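Local coordinates for protein CT021 (Chlamydia trachomatis serovar L2, PDB 6UXD) that is of unknown function, though its family belongs to the LolA/LolB clan of lipoprotein carriers, so handling of a lipid or other hydrophobic ligand is conceivable, at residues Pro184-Ile189 against Ile197-Glu202; Ser152-Ser157 against Asn170-Phe175. All coordinates share one frame; numbering follows the deposited sequence.

Contact 1 of 2, residues Pro184-Ile189 against Ile197-Glu202; sequences PLWTSI and IIKTIE
Backbone pairing between Pro184-Ile189 and Ile197-Glu202 centres on Thr187 and Ile198, an antiparallel hydrogen-bonded pair. Thr187 N gives its hydrogen to Ile198 O at 2.9 Å, Ile198 N returns one to Thr187 O at 2.8 Å, and both donors lie in the plane of the carbonyl they meet. Toward Leu185 the pairing slackens: Thr200 N to Leu185 O, 3.4 Å, is only a weak bond.

Side-chain and water bonds take over at that end. With its OG1 anti to the carbonyl carbon (chi1 -52°), Thr200 donates from OG1 to Pro184 O at 2.6 Å, approaching above the carbonyl plane. One water gives hydrogens to both Leu185 O and Thr200 O. A second gives them to Ile198 O and Thr200 OG1, so the threonine hydroxyl both donates and accepts.

Apolar packing gathers round Trp186, whose CG is anti to the backbone N (chi1 -175°). Ile197 lays CG2 over one face of the indole, 3.6 Å from the centroid of the six-membered ring, a CH-pi contact. Its CD1 turns to Ser188 CB and Trp186 NE1, while the extended Lys199 chain crosses the ring obliquely, with CG 3.9 Å from Trp186 CZ3, and carries NZ on to a salt bridge with Glu146.

The two strands form a beta hairpin inside a larger antiparallel array. Strand 170-176 flanks 186-189, where the Tyr174 ring meets Trp186 at a steep angle; strand 21-26 pairs along 196-204, its Leu24 touching Ile198 and Thr200.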
ATOM      1  N   PRO A 184      -0.821   0.268  -6.519  1.00 34.69           N
ATOM      2  CA  PRO A 184      -0.149  -0.646  -7.439  1.00 39.19           C
ATOM      3  C   PRO A 184      -0.902  -1.962  -7.577  1.00 32.92           C
ATOM      4  O   PRO A 184      -1.614  -2.400  -6.671  1.00 32.71           O
ATOM      5  CB  PRO A 184       1.227  -0.850  -6.795  1.00 42.31           C
ATOM      6  CG  PRO A 184       1.029  -0.520  -5.360  1.00 44.40           C
ATOM      7  CD  PRO A 184      -0.030   0.525  -5.304  1.00 37.93           C
ATOM      8  N   LEU A 185      -0.760  -2.571  -8.756  1.00 36.64           N
ATOM      9  CA  LEU A 185      -1.290  -3.915  -9.006  1.00 37.43           C
ATOM     10  C   LEU A 185      -0.327  -5.012  -8.591  1.00 38.20           C
ATOM     11  O   LEU A 185      -0.757  -6.131  -8.278  1.00 37.09           O
ATOM     12  CB  LEU A 185      -1.588  -4.097 -10.493  1.00 30.37           C
ATOM     13  CG  LEU A 185      -2.606  -3.150 -11.112  1.00 35.93           C
ATOM     14  CD1 LEU A 185      -2.568  -3.263 -12.629  1.00 34.96           C
ATOM     15  CD2 LEU A 185      -3.984  -3.470 -10.556  1.00 35.46           C
ATOM     16  N   TRP A 186       0.965  -4.717  -8.599  1.00 34.58           N
ATOM     17  CA  TRP A 186       1.997  -5.744  -8.534  1.00 35.20           C
ATOM     18  C   TRP A 186       3.341  -5.053  -8.342  1.00 27.38           C
ATOM     19  O   TRP A 186       3.640  -4.076  -9.032  1.00 34.11           O
ATOM     20  CB  TRP A 186       1.968  -6.556  -9.816  1.00 36.96           C
ATOM     21  CG  TRP A 186       2.872  -7.748  -9.916  1.00 37.19           C
ATOM     22  CD1 TRP A 186       4.165  -7.776 -10.348  1.00 37.78           C
ATOM     23  CD2 TRP A 186       2.505  -9.096  -9.649  1.00 35.62           C
ATOM     24  NE1 TRP A 186       4.630  -9.076 -10.357  1.00 39.82           N
ATOM     25  CE2 TRP A 186       3.630  -9.901  -9.915  1.00 38.03           C
ATOM     26  CE3 TRP A 186       1.336  -9.703  -9.179  1.00 36.24           C
ATOM     27  CZ2 TRP A 186       3.615 -11.283  -9.737  1.00 41.97           C
ATOM     28  CZ3 TRP A 186       1.326 -11.065  -8.997  1.00 38.46           C
ATOM     29  CH2 TRP A 186       2.450 -11.845  -9.279  1.00 41.73           C
ATOM     30  N   THR A 187       4.140  -5.529  -7.398  1.00 38.24           N
ATOM     31  CA  THR A 187       5.462  -4.967  -7.153  1.00 41.63           C
ATOM     32  C   THR A 187       6.485  -6.087  -7.057  1.00 38.47           C
ATOM     33  O   THR A 187       6.290  -7.049  -6.312  1.00 44.61           O
ATOM     34  CB  THR A 187       5.455  -4.130  -5.873  1.00 45.70           C
ATOM     35  OG1 THR A 187       4.442  -3.124  -5.988  1.00 47.02           O
ATOM     36  CG2 THR A 187       6.813  -3.467  -5.653  1.00 46.79           C
ATOM     37  N   SER A 188       7.569  -5.958  -7.813  1.00 41.35           N
ATOM     38  CA  SER A 188       8.631  -6.947  -7.855  1.00 43.74           C
ATOM     39  C   SER A 188       9.940  -6.253  -7.515  1.00 41.56           C
ATOM     40  O   SER A 188      10.269  -5.227  -8.115  1.00 44.32           O
ATOM     41  CB  SER A 188       8.693  -7.603  -9.242  1.00 42.14           C
ATOM     42  OG  SER A 188       9.822  -8.448  -9.377  1.00 46.54           O
ATOM     43  N   ILE A 189      10.676  -6.794  -6.546  1.00 47.43           N
ATOM     44  CA  ILE A 189      11.933  -6.185  -6.117  1.00 52.06           C
ATOM     45  C   ILE A 189      13.036  -7.236  -6.065  1.00 51.61           C
ATOM     46  O   ILE A 189      12.861  -8.299  -5.455  1.00 53.60           O
ATOM     47  CB  ILE A 189      11.801  -5.474  -4.752  1.00 53.77           C
ATOM     48  CG1 ILE A 189      13.159  -4.907  -4.327  1.00 56.95           C
ATOM     49  CG2 ILE A 189      11.278  -6.400  -3.699  1.00 55.90           C
ATOM     50  CD1 ILE A 189      13.067  -3.716  -3.380  1.00 66.57           C
ATOM     51  N   ILE A 197       7.841 -10.551  -4.524  1.00 45.35           N
ATOM     52  CA  ILE A 197       6.605 -10.070  -5.119  1.00 42.85           C
ATOM     53  C   ILE A 197       5.688  -9.641  -3.991  1.00 38.81           C
ATOM     54  O   ILE A 197       5.436 -10.417  -3.060  1.00 40.66           O
ATOM     55  CB  ILE A 197       5.902 -11.148  -5.971  1.00 44.51           C
ATOM     56  CG1 ILE A 197       6.792 -11.627  -7.121  1.00 47.15           C
ATOM     57  CG2 ILE A 197       4.555 -10.601  -6.466  1.00 46.19           C
ATOM     58  CD1 ILE A 197       7.095 -10.595  -8.148  1.00 40.67           C
ATOM     59  N   ILE A 198       5.207  -8.408  -4.065  1.00 39.63           N
ATOM     60  CA  ILE A 198       4.084  -7.944  -3.269  1.00 39.97           C
ATOM     61  C   ILE A 198       2.914  -7.838  -4.230  1.00 39.45           C
ATOM     62  O   ILE A 198       2.961  -7.072  -5.204  1.00 35.21           O
ATOM     63  CB  ILE A 198       4.358  -6.607  -2.574  1.00 43.20           C
ATOM     64  CG1 ILE A 198       5.571  -6.724  -1.644  1.00 43.66           C
ATOM     65  CG2 ILE A 198       3.142  -6.173  -1.765  1.00 37.89           C
ATOM     66  CD1 ILE A 198       6.762  -5.962  -2.132  1.00 53.69           C
ATOM     67  N   LYS A 199       1.891  -8.638  -3.967  1.00 44.31           N
ATOM     68  CA  LYS A 199       0.743  -8.806  -4.846  1.00 42.19           C
ATOM     69  C   LYS A 199      -0.440  -8.035  -4.280  1.00 35.06           C
ATOM     70  O   LYS A 199      -0.699  -8.072  -3.075  1.00 42.33           O
ATOM     71  CB  LYS A 199       0.432 -10.303  -4.981  1.00 45.40           C
ATOM     72  CG  LYS A 199      -0.801 -10.676  -5.794  1.00 47.93           C
ATOM     73  CD  LYS A 199      -0.897 -12.203  -5.992  1.00 49.59           C
ATOM     74  CE  LYS A 199      -2.295 -12.637  -6.486  1.00 56.85           C
ATOM     75  NZ  LYS A 199      -2.437 -14.131  -6.610  1.00 57.38           N
ATOM     76  N   THR A 200      -1.151  -7.318  -5.144  1.00 36.61           N
ATOM     77  CA  THR A 200      -2.385  -6.653  -4.737  1.00 37.49           C
ATOM     78  C   THR A 200      -3.552  -7.580  -5.049  1.00 36.25           C
ATOM     79  O   THR A 200      -3.805  -7.898  -6.218  1.00 36.81           O
ATOM     80  CB  THR A 200      -2.565  -5.319  -5.447  1.00 36.56           C
ATOM     81  OG1 THR A 200      -1.380  -4.533  -5.274  1.00 34.89           O
ATOM     82  CG2 THR A 200      -3.749  -4.573  -4.857  1.00 39.22           C
ATOM     83  N   ILE A 201      -4.240  -8.033  -4.008  1.00 32.42           N
ATOM     84  CA  ILE A 201      -5.277  -9.043  -4.190  1.00 38.08           C
ATOM     85  C   ILE A 201      -6.669  -8.441  -4.225  1.00 37.05           C
ATOM     86  O   ILE A 201      -7.596  -9.095  -4.728  1.00 33.84           O
ATOM     87  CB  ILE A 201      -5.178 -10.135  -3.110  1.00 40.42           C
ATOM     88  CG1 ILE A 201      -5.426  -9.566  -1.702  1.00 40.50           C
ATOM     89  CG2 ILE A 201      -3.815 -10.774  -3.176  1.00 41.75           C
ATOM     90  CD1 ILE A 201      -5.294 -10.613  -0.575  1.00 42.59           C
ATOM     91  N   GLU A 202      -6.843  -7.209  -3.746  1.00 34.73           N
ATOM     92  CA  GLU A 202      -8.126  -6.531  -3.842  1.00 36.61           C
ATOM     93  C   GLU A 202      -7.878  -5.036  -3.834  1.00 35.24           C
ATOM     94  O   GLU A 202      -6.967  -4.568  -3.151  1.00 35.17           O
ATOM     95  CB  GLU A 202      -9.056  -6.923  -2.691  1.00 37.38           C
ATOM     96  CG  GLU A 202     -10.494  -6.432  -2.868  1.00 37.64           C
ATOM     97  CD  GLU A 202     -11.431  -6.880  -1.746  1.00 38.93           C
ATOM     98  OE1 GLU A 202     -11.526  -8.097  -1.512  1.00 34.16           O
ATOM     99  OE2 GLU A 202     -12.061  -6.007  -1.089  1.00 38.02           O
TER
HETATM  100  O   HOH W   1      -2.067  -8.478  -8.146  1.00 35.69           O
HETATM  101  O   HOH W   2       1.529  -4.675  -5.187  1.00 40.09           O

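Contact 2 of 2, residues Ser152-Ser157 against Asn170-Phe175; sequences SSAWIS and NILIYF
Ser152 opens the pairing with its CB turned toward the opposite strand, and its CA makes a CA-H...O contact with Phe175 O. At Ser153 the regular bonding starts: Ser153 N donates to Phe175 O at 3.0 Å and Phe175 N to Ser153 O at 3.1 Å, each donor nearly along the C=O axis. The Ser153 hydroxyl bonds to Asn177, just beyond the partner strand.

Ala154 forms a non-hydrogen-bonded pair with Tyr174 and sets its CB 3.5 Å from CE2 of that ring. With CG anti to the carbonyl carbon (chi1 -60°), the Tyr174 ring is placed alongside this methyl, and its OH is hydrogen-bonded to the backbone N of His125.

Trp155, paired with Ile173, sends its side chain to the other face of the strands. Trp155 N reaches Ile173 O at 2.8 Å through a bent bond (132° at the hydrogen), whereas the return bond from Ile173 N is straighter. Phe175 presents its edge to the indole face in an offset edge-to-face stack, planes at 76°, with Phe175 CD2 3.6 Å from Trp155 CD1. A water in the indole plane accepts from Trp155 NE1 and donates to Phe175 O, tying the ring to the neighbouring backbone.

Ile156 returns to the face of Ala154; its CD1 presses to 3.0 Å from Ile171 O, a tight approach, and also meets Leu172 CD1. Ser157 closes the run with two bonds to Ile171, both donors lying above the carbonyl planes, and its OG is hydrogen-bonded to Pro118 O.

Hydrogen-bonded and non-hydrogen-bonded pairs alternate, as in antiparallel strands generally; joined by the intervening loop, these two form a beta hairpin flanked by strands 118-122 and 186-189.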
ATOM      1  N   SER A 152      -2.330  -2.669 -17.786  1.00 34.51           N
ATOM      2  CA  SER A 152      -1.353  -2.073 -16.895  1.00 35.42           C
ATOM      3  C   SER A 152      -0.191  -1.503 -17.694  1.00 29.49           C
ATOM      4  O   SER A 152      -0.015  -1.780 -18.888  1.00 30.55           O
ATOM      5  CB  SER A 152      -0.832  -3.095 -15.894  1.00 34.27           C
ATOM      6  OG  SER A 152      -0.065  -4.109 -16.549  1.00 34.52           O
ATOM      7  N   SER A 153       0.608  -0.709 -16.997  1.00 32.05           N
ATOM      8  CA  SER A 153       1.906  -0.267 -17.481  1.00 32.82           C
ATOM      9  C   SER A 153       2.912  -0.363 -16.342  1.00 32.40           C
ATOM     10  O   SER A 153       2.552  -0.319 -15.161  1.00 29.07           O
ATOM     11  CB  SER A 153       1.808   1.128 -18.045  1.00 35.21           C
ATOM     12  OG  SER A 153       1.031   1.061 -19.219  1.00 34.09           O
ATOM     13  N   ALA A 154       4.176  -0.561 -16.711  1.00 33.09           N
ATOM     14  CA  ALA A 154       5.210  -0.838 -15.735  1.00 33.15           C
ATOM     15  C   ALA A 154       6.023   0.428 -15.488  1.00 29.77           C
ATOM     16  O   ALA A 154       6.162   1.274 -16.366  1.00 27.57           O
ATOM     17  CB  ALA A 154       6.129  -1.959 -16.201  1.00 30.56           C
ATOM     18  N   TRP A 155       6.568   0.526 -14.284  1.00 34.24           N
ATOM     19  CA  TRP A 155       7.309   1.690 -13.836  1.00 33.97           C
ATOM     20  C   TRP A 155       8.536   1.189 -13.093  1.00 33.03           C
ATOM     21  O   TRP A 155       8.418   0.357 -12.189  1.00 38.71           O
ATOM     22  CB  TRP A 155       6.432   2.571 -12.937  1.00 33.73           C
ATOM     23  CG  TRP A 155       5.220   3.083 -13.657  1.00 33.40           C
ATOM     24  CD1 TRP A 155       4.076   2.388 -13.923  1.00 36.84           C
ATOM     25  CD2 TRP A 155       5.051   4.371 -14.249  1.00 35.42           C
ATOM     26  NE1 TRP A 155       3.205   3.171 -14.630  1.00 37.16           N
ATOM     27  CE2 TRP A 155       3.771   4.399 -14.828  1.00 33.90           C
ATOM     28  CE3 TRP A 155       5.860   5.510 -14.345  1.00 32.93           C
ATOM     29  CZ2 TRP A 155       3.285   5.510 -15.500  1.00 41.26           C
ATOM     30  CZ3 TRP A 155       5.363   6.624 -14.990  1.00 39.37           C
ATOM     31  CH2 TRP A 155       4.092   6.616 -15.563  1.00 43.83           C
ATOM     32  N   ILE A 156       9.709   1.678 -13.474  1.00 38.94           N
ATOM     33  CA  ILE A 156      10.941   1.240 -12.831  1.00 33.72           C
ATOM     34  C   ILE A 156      11.281   2.189 -11.692  1.00 35.63           C
ATOM     35  O   ILE A 156      11.083   3.407 -11.785  1.00 34.48           O
ATOM     36  CB  ILE A 156      12.088   1.125 -13.855  1.00 36.89           C
ATOM     37  CG1 ILE A 156      13.345   0.563 -13.194  1.00 46.00           C
ATOM     38  CG2 ILE A 156      12.374   2.460 -14.522  1.00 39.61           C
ATOM     39  CD1 ILE A 156      13.263  -0.926 -12.875  1.00 52.93           C
ATOM     40  N   SER A 157      11.768   1.611 -10.598  1.00 37.95           N
ATOM     41  CA  SER A 157      12.268   2.347  -9.457  1.00 46.53           C
ATOM     42  C   SER A 157      13.542   1.676  -8.947  1.00 47.93           C
ATOM     43  O   SER A 157      13.989   0.627  -9.447  1.00 42.32           O
ATOM     44  CB  SER A 157      11.191   2.427  -8.364  1.00 45.84           C
ATOM     45  OG  SER A 157      11.479   3.447  -7.422  1.00 44.28           O
ATOM     46  N   ASN A 170      16.814  -2.985  -7.735  1.00 48.04           N
ATOM     47  CA  ASN A 170      15.861  -2.529  -8.736  1.00 49.67           C
ATOM     48  C   ASN A 170      14.439  -2.975  -8.383  1.00 38.66           C
ATOM     49  O   ASN A 170      14.218  -4.055  -7.820  1.00 39.73           O
ATOM     50  CB  ASN A 170      16.256  -3.049 -10.125  1.00 53.00           C
ATOM     51  CG  ASN A 170      17.563  -2.464 -10.618  1.00 57.33           C
ATOM     52  OD1 ASN A 170      18.478  -3.195 -10.997  1.00 65.02           O
ATOM     53  ND2 ASN A 170      17.653  -1.145 -10.625  1.00 50.18           N
ATOM     54  N   ILE A 171      13.479  -2.115  -8.702  1.00 49.63           N
ATOM     55  CA  ILE A 171      12.068  -2.325  -8.393  1.00 46.00           C
ATOM     56  C   ILE A 171      11.264  -2.128  -9.669  1.00 45.40           C
ATOM     57  O   ILE A 171      11.563  -1.243 -10.482  1.00 42.12           O
ATOM     58  CB  ILE A 171      11.565  -1.360  -7.304  1.00 42.11           C
ATOM     59  CG1 ILE A 171      12.444  -1.457  -6.058  1.00 52.34           C
ATOM     60  CG2 ILE A 171      10.125  -1.681  -6.920  1.00 44.76           C
ATOM     61  CD1 ILE A 171      12.108  -0.439  -5.004  1.00 51.89           C
ATOM     62  N   LEU A 172      10.253  -2.963  -9.858  1.00 42.09           N
ATOM     63  CA  LEU A 172       9.348  -2.806 -10.986  1.00 40.43           C
ATOM     64  C   LEU A 172       7.929  -2.813 -10.431  1.00 37.64           C
ATOM     65  O   LEU A 172       7.534  -3.753  -9.724  1.00 39.57           O
ATOM     66  CB  LEU A 172       9.588  -3.901 -12.028  1.00 43.10           C
ATOM     67  CG  LEU A 172       9.159  -3.605 -13.467  1.00 37.61           C
ATOM     68  CD1 LEU A 172       9.548  -2.228 -13.980  1.00 40.34           C
ATOM     69  CD2 LEU A 172       9.737  -4.687 -14.370  1.00 44.52           C
ATOM     70  N   ILE A 173       7.184  -1.747 -10.714  1.00 35.01           N
ATOM     71  CA  ILE A 173       5.861  -1.528 -10.133  1.00 39.78           C
ATOM     72  C   ILE A 173       4.871  -1.372 -11.276  1.00 34.82           C
ATOM     73  O   ILE A 173       5.127  -0.621 -12.226  1.00 35.93           O
ATOM     74  CB  ILE A 173       5.823  -0.282  -9.221  1.00 41.23           C
ATOM     75  CG1 ILE A 173       7.039  -0.275  -8.298  1.00 48.37           C
ATOM     76  CG2 ILE A 173       4.542  -0.268  -8.391  1.00 37.47           C
ATOM     77  CD1 ILE A 173       6.968   0.708  -7.140  1.00 51.91           C
ATOM     78  N   TYR A 174       3.727  -2.046 -11.167  1.00 35.05           N
ATOM     79  CA  TYR A 174       2.719  -2.006 -12.211  1.00 31.21           C
ATOM     80  C   TYR A 174       1.490  -1.266 -11.691  1.00 31.66           C
ATOM     81  O   TYR A 174       1.034  -1.519 -10.578  1.00 35.64           O
ATOM     82  CB  TYR A 174       2.354  -3.425 -12.690  1.00 32.35           C
ATOM     83  CG  TYR A 174       3.520  -4.202 -13.268  1.00 32.13           C
ATOM     84  CD1 TYR A 174       4.464  -4.804 -12.446  1.00 34.74           C
ATOM     85  CD2 TYR A 174       3.684  -4.324 -14.638  1.00 27.36           C
ATOM     86  CE1 TYR A 174       5.547  -5.514 -12.986  1.00 34.62           C
ATOM     87  CE2 TYR A 174       4.747  -5.042 -15.182  1.00 31.37           C
ATOM     88  CZ  TYR A 174       5.676  -5.618 -14.358  1.00 30.53           C
ATOM     89  OH  TYR A 174       6.715  -6.290 -14.957  1.00 32.87           O
ATOM     90  N   PHE A 175       0.973  -0.352 -12.503  1.00 31.19           N
ATOM     91  CA  PHE A 175      -0.234   0.387 -12.192  1.00 39.10           C
ATOM     92  C   PHE A 175      -1.223   0.218 -13.331  1.00 33.68           C
ATOM     93  O   PHE A 175      -0.842   0.117 -14.502  1.00 32.40           O
ATOM     94  CB  PHE A 175       0.023   1.896 -11.978  1.00 32.83           C
ATOM     95  CG  PHE A 175       0.821   2.204 -10.757  1.00 34.67           C
ATOM     96  CD1 PHE A 175       0.207   2.328  -9.525  1.00 37.57           C
ATOM     97  CD2 PHE A 175       2.197   2.394 -10.840  1.00 40.31           C
ATOM     98  CE1 PHE A 175       0.955   2.637  -8.380  1.00 34.18           C
ATOM     99  CE2 PHE A 175       2.943   2.694  -9.708  1.00 37.36           C
ATOM    100  CZ  PHE A 175       2.317   2.810  -8.476  1.00 32.66           C
TER
HETATM  101  O   HOH W   3       0.273   2.636 -15.485  1.00 36.96           O

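How the contacts relate
Followed from the N terminus, the chain first runs through 152-157, loops over twelve residues and comes back along 170-175, closing contact 2. After a further turn it enters 184-189, and the seven-residue connection that follows lets 197-202 close contact 1. The two loops therefore stand in series, neither nested nor crossed. Strands 170-176 and 186-189 are also neighbours, so the hairpins join side by side into a four-strand antiparallel meander. Probable hydrogen bonds from Leu185 N to Tyr174 O and from Leu172 N to Ser188 O seal that seam. Together the contacts connect strand 118-122, beside 152-158, with strand 21-26, beside 196-204.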